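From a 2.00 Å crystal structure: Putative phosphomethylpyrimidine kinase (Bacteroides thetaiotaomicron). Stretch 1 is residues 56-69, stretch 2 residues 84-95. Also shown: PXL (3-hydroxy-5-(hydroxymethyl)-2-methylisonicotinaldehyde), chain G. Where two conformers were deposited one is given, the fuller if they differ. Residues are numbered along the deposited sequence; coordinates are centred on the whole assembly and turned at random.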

# COMPACT_ATOMS: atom_id res chain seq x y z
N SER A 56 20.81 -31.25 -15.04
CA SER A 56 20.24 -32.54 -14.67
C SER A 56 18.83 -32.59 -15.20
O SER A 56 18.19 -31.55 -15.34
N PHE A 57 18.35 -33.78 -15.49
CA PHE A 57 17.02 -33.93 -16.04
C PHE A 57 16.39 -35.25 -15.58
O PHE A 57 16.95 -36.31 -15.77
N LEU A 58 15.21 -35.17 -14.97
CA LEU A 58 14.41 -36.32 -14.65
C LEU A 58 12.98 -36.12 -15.24
O LEU A 58 12.23 -35.21 -14.83
N ASP A 59 12.62 -37.03 -16.12
CA ASP A 59 11.36 -37.03 -16.86
C ASP A 59 10.32 -37.56 -15.91
O ASP A 59 10.47 -38.66 -15.43
N LEU A 60 9.26 -36.82 -15.66
CA LEU A 60 8.23 -37.31 -14.72
C LEU A 60 6.94 -37.86 -15.41
O LEU A 60 5.88 -38.00 -14.74
N THR A 61 7.05 -38.18 -16.71
CA THR A 61 5.92 -38.65 -17.52
C THR A 61 5.16 -39.75 -16.79
O THR A 61 3.94 -39.68 -16.69
N ASP A 62 5.88 -40.74 -16.29
CA ASP A 62 5.20 -41.84 -15.68
C ASP A 62 4.63 -41.60 -14.28
O ASP A 62 3.80 -42.40 -13.82
N GLU A 63 5.01 -40.51 -13.62
CA GLU A 63 4.38 -40.17 -12.35
C GLU A 63 3.07 -39.38 -12.54
O GLU A 63 2.20 -39.42 -11.67
N MSE A 64 2.94 -38.69 -13.66
CA MSE A 64 1.80 -37.80 -13.88
C MSE A 64 0.44 -38.53 -13.85
O MSE A 64 -0.49 -38.08 -13.18
N PRO A 65 0.33 -39.67 -14.53
CA PRO A 65 -0.96 -40.39 -14.40
C PRO A 65 -1.26 -40.79 -12.95
O PRO A 65 -2.43 -40.85 -12.54
N LYS A 66 -0.22 -41.08 -12.18
CA LYS A 66 -0.41 -41.49 -10.78
C LYS A 66 -0.93 -40.32 -9.95
O LYS A 66 -1.86 -40.50 -9.12
N ILE A 67 -0.40 -39.13 -10.23
CA ILE A 67 -0.87 -37.91 -9.58
C ILE A 67 -2.32 -37.59 -10.00
O ILE A 67 -3.19 -37.37 -9.15
N ILE A 68 -2.59 -37.57 -11.30
CA ILE A 68 -3.96 -37.35 -11.81
C ILE A 68 -4.96 -38.29 -11.12
O ILE A 68 -6.06 -37.86 -10.68
N ALA A 69 -4.58 -39.55 -10.94
CA ALA A 69 -5.48 -40.53 -10.38
C ALA A 69 -5.86 -40.17 -8.95
O ALA A 69 -7.04 -40.32 -8.58
N GLY A 84 2.92 -25.62 -19.68
CA GLY A 84 4.12 -25.10 -20.30
C GLY A 84 5.10 -26.19 -20.72
O GLY A 84 4.76 -27.13 -21.55
N TYR A 85 6.32 -26.06 -20.25
CA TYR A 85 7.37 -27.01 -20.61
C TYR A 85 6.98 -28.43 -20.20
O TYR A 85 6.73 -28.69 -19.06
N LEU A 86 6.97 -29.35 -21.15
CA LEU A 86 6.64 -30.75 -20.93
C LEU A 86 7.88 -31.62 -21.05
O LEU A 86 8.83 -31.29 -21.75
N GLY A 87 7.90 -32.72 -20.34
CA GLY A 87 9.10 -33.53 -20.21
C GLY A 87 9.35 -34.64 -21.22
O GLY A 87 10.44 -35.21 -21.23
N SER A 88 8.35 -34.99 -22.03
CA SER A 88 8.55 -35.91 -23.13
C SER A 88 7.38 -35.76 -24.11
O SER A 88 6.36 -35.21 -23.79
N PRO A 89 7.52 -36.29 -25.32
CA PRO A 89 6.37 -36.25 -26.23
C PRO A 89 5.13 -37.05 -25.78
O PRO A 89 4.02 -36.76 -26.25
N ARG A 90 5.33 -38.04 -24.92
CA ARG A 90 4.24 -38.84 -24.37
C ARG A 90 3.30 -37.98 -23.47
O ARG A 90 2.17 -38.34 -23.22
N GLN A 91 3.79 -36.87 -22.97
CA GLN A 91 2.99 -36.05 -22.08
C GLN A 91 1.87 -35.35 -22.79
O GLN A 91 0.87 -35.05 -22.17
N ILE A 92 1.99 -35.12 -24.08
CA ILE A 92 0.95 -34.34 -24.74
C ILE A 92 -0.41 -35.02 -24.58
O ILE A 92 -1.38 -34.40 -24.17
N GLN A 93 -0.46 -36.31 -24.79
CA GLN A 93 -1.75 -37.02 -24.73
C GLN A 93 -2.26 -37.19 -23.30
O GLN A 93 -3.45 -37.16 -23.05
N ILE A 94 -1.34 -37.40 -22.38
CA ILE A 94 -1.68 -37.43 -20.94
C ILE A 94 -2.30 -36.11 -20.52
O ILE A 94 -3.33 -36.05 -19.82
N VAL A 95 -1.69 -35.04 -20.98
CA VAL A 95 -2.15 -33.71 -20.63
C VAL A 95 -3.47 -33.40 -21.34
O VAL A 95 -4.34 -32.83 -20.73

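What holds the centre of the contact together? A compact polar network does, built around Thr61, whose CA-to-CB bond points toward the other stretch and whose m rotamer brings its hydroxyl among three partners. Thr61 OG1 accepts from Ser88 OG at 2.8 Å and from Gln91 NE2 at 3.0 Å, the latter nearly straight at 164°. It donates in turn to Asp59 OD1 in a very short bond of 2.4 Å. The same carboxylate oxygen, Asp59 OD1, takes the backbone Thr61 N at 2.9 Å and a weak bond from Gln91 NE2 at 3.4 Å. Gln91 starts off sideways, but its m, t side chain carries into the contact the amide, whose oxygen also serves its own stretch: Gly87 N donates to Gln91 OE1 at 2.9 Å. Ser88, in the p rotamer, also has two roles: besides donating to Thr61 OG1, its OG accepts a weak capping bond from Arg90 N at 3.2 Å.

How are the charges arranged? Asp59, rotamer t, leaves its backbone sideways, yet its carboxylate reaches across to form a salt bridge, Asp59 OD2 to Arg90 NH2, at 2.9 Å. Arg90 points toward the first stretch and meets this oxygen at the edge of its guanidinium, close to the plane. A second, long salt bridge joins Arg90 NH1 to Asp62 OD1 at 4.0 Å; Asp62 begins pointing away, but its end comes back nearer. Water 1 links all three side chains, accepting from Arg90 NH1 at 2.9 Å and lying 2.7 Å from Asp62 OD2 and 3.3 Å from Asp59 OD2.

Where do the apolar side chains meet? Along the two helices, which run nearly parallel at 8°, Ile94 is the focus: in its m, t rotamer, its CD1 lies 3.7 Å from Thr61 CG2, 4.0 Å from Met64 CE and 4.1 Å from Pro65 CG, while its CG2 packs 3.8 Å from Ile68 CD1. Met64, a selenomethionine pointing toward the second stretch, also sets its CE 3.2 Å from Gln91 CG, so its methyl end touches both residues.

What closes the end nearest the ligand? Phe57, rotamer t, points toward the second stretch and places CZ 3.6 Å from Gly87 O, which lies at the ring edge; its CE1 is 4.0 Å from Tyr85 OH. Tyr85, also t, presents its ring edge to Phe57 and one face to PXL, with Tyr85 CD2 3.3 Å from PXL N1. One aromatic side chain thus joins the contact to the bound pyridine.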

# COMPACT_ATOMS: atom_id res chain seq x y z
CB SER A 56 20.24 -32.75 -13.15
OG SER A 56 19.39 -31.85 -12.49
CB PHE A 57 17.10 -33.89 -17.57
CG PHE A 57 15.78 -33.94 -18.22
CD1 PHE A 57 15.02 -32.80 -18.33
CD2 PHE A 57 15.24 -35.15 -18.66
CE1 PHE A 57 13.77 -32.82 -18.91
CE2 PHE A 57 13.97 -35.18 -19.23
CZ PHE A 57 13.25 -34.02 -19.38
CB LEU A 58 14.32 -36.52 -13.14
CG LEU A 58 13.52 -37.76 -12.69
CD1 LEU A 58 14.17 -39.12 -13.07
CD2 LEU A 58 13.29 -37.66 -11.20
CB ASP A 59 11.50 -37.99 -18.07
CG ASP A 59 10.18 -38.20 -18.87
OD1 ASP A 59 9.15 -37.54 -18.65
OD2 ASP A 59 10.21 -39.04 -19.80
CB LEU A 60 7.88 -36.23 -13.70
CG LEU A 60 8.98 -35.81 -12.71
CD1 LEU A 60 8.45 -34.61 -11.92
CD2 LEU A 60 9.39 -36.96 -11.80
CB THR A 61 6.35 -39.19 -18.91
OG1 THR A 61 7.06 -38.15 -19.61
CG2 THR A 61 5.12 -39.71 -19.78
CB ASP A 62 6.07 -43.06 -15.72
CG ASP A 62 6.38 -43.48 -17.17
OD1 ASP A 62 5.46 -43.48 -18.00
OD2 ASP A 62 7.57 -43.77 -17.45
CB GLU A 63 5.32 -39.37 -11.49
CG GLU A 63 4.94 -39.31 -10.01
CD GLU A 63 4.91 -40.69 -9.31
OE1 GLU A 63 5.59 -41.63 -9.78
OE2 GLU A 63 4.20 -40.82 -8.28
CB MSE A 64 1.99 -36.99 -15.19
CG MSE A 64 3.12 -35.95 -15.13
SE MSE A 64 3.64 -35.13 -16.81
CE MSE A 64 3.44 -36.70 -17.86
CB PRO A 65 -0.79 -41.64 -15.30
CG PRO A 65 0.34 -41.22 -16.28
CD PRO A 65 1.27 -40.38 -15.41
CB LYS A 66 0.91 -42.03 -10.21
CG LYS A 66 1.40 -43.31 -10.93
CD LYS A 66 2.72 -43.78 -10.29
CE LYS A 66 3.22 -45.03 -10.92
NZ LYS A 66 4.59 -45.24 -10.47
CB ILE A 67 0.06 -36.71 -9.87
CG1 ILE A 67 1.42 -36.92 -9.17
CG2 ILE A 67 -0.59 -35.43 -9.41
CD1 ILE A 67 2.55 -35.95 -9.75
CB ILE A 68 -3.96 -37.48 -13.32
CG1 ILE A 68 -3.17 -36.30 -13.94
CG2 ILE A 68 -5.41 -37.55 -13.91
CD1 ILE A 68 -2.79 -36.48 -15.46
CB ALA A 69 -4.90 -41.95 -10.45
CB TYR A 85 8.69 -26.58 -19.97
CG TYR A 85 9.93 -27.38 -20.34
CD1 TYR A 85 10.14 -28.65 -19.82
CD2 TYR A 85 10.88 -26.87 -21.25
CE1 TYR A 85 11.24 -29.39 -20.15
CE2 TYR A 85 12.00 -27.61 -21.56
CZ TYR A 85 12.16 -28.89 -21.02
OH TYR A 85 13.27 -29.64 -21.31
CB LEU A 86 5.60 -31.23 -21.96
CG LEU A 86 4.34 -30.38 -22.02
CD1 LEU A 86 3.32 -30.91 -23.08
CD2 LEU A 86 3.65 -30.27 -20.66
CB SER A 88 8.62 -37.38 -22.61
OG SER A 88 7.30 -37.89 -22.35
CB PRO A 89 6.93 -36.79 -27.55
CG PRO A 89 8.44 -36.62 -27.38
CD PRO A 89 8.75 -36.77 -25.95
CB ARG A 90 4.80 -40.03 -23.58
CG ARG A 90 5.44 -41.06 -24.47
CD ARG A 90 6.30 -42.11 -23.79
NE ARG A 90 7.59 -41.51 -23.39
CZ ARG A 90 8.00 -41.37 -22.14
NH1 ARG A 90 7.30 -41.83 -21.12
NH2 ARG A 90 9.19 -40.83 -21.91
CB GLN A 91 3.86 -35.03 -21.32
CG GLN A 91 4.91 -35.72 -20.47
CD GLN A 91 5.61 -34.81 -19.49
OE1 GLN A 91 5.28 -33.62 -19.40
NE2 GLN A 91 6.62 -35.34 -18.79
CB ILE A 92 1.24 -33.98 -26.17
CG1 ILE A 92 2.19 -32.76 -26.20
CG2 ILE A 92 -0.12 -33.66 -26.92
CD1 ILE A 92 3.72 -33.09 -25.83
CB GLN A 93 -1.67 -38.35 -25.46
CG GLN A 93 -1.96 -38.27 -26.93
CD GLN A 93 -3.37 -37.67 -27.28
OE1 GLN A 93 -4.40 -37.96 -26.65
NE2 GLN A 93 -3.37 -36.81 -28.28
CB ILE A 94 -0.47 -37.77 -20.05
CG1 ILE A 94 0.01 -39.18 -20.38
CG2 ILE A 94 -0.86 -37.63 -18.55
CD1 ILE A 94 1.42 -39.56 -19.85
CB VAL A 95 -1.08 -32.66 -20.90
CG1 VAL A 95 -1.63 -31.26 -20.67
CG2 VAL A 95 0.15 -32.93 -19.96
OP4 PXL G . 9.31 -21.94 -20.42
C5A PXL G . 10.71 -21.85 -20.61
C5 PXL G . 11.38 -23.07 -19.97
C6 PXL G . 10.80 -23.90 -19.04
N1 PXL G . 11.43 -24.97 -18.55
C2 PXL G . 12.69 -25.35 -18.83
C3 PXL G . 13.43 -24.52 -19.80
C4 PXL G . 12.72 -23.37 -20.39
C4A PXL G . 13.33 -22.42 -21.32
O4A PXL G . 14.51 -22.52 -21.37
O3 PXL G . 14.67 -24.79 -20.23
C2A PXL G . 13.22 -26.57 -18.10
O HOH W 1 8.93 -41.87 -18.71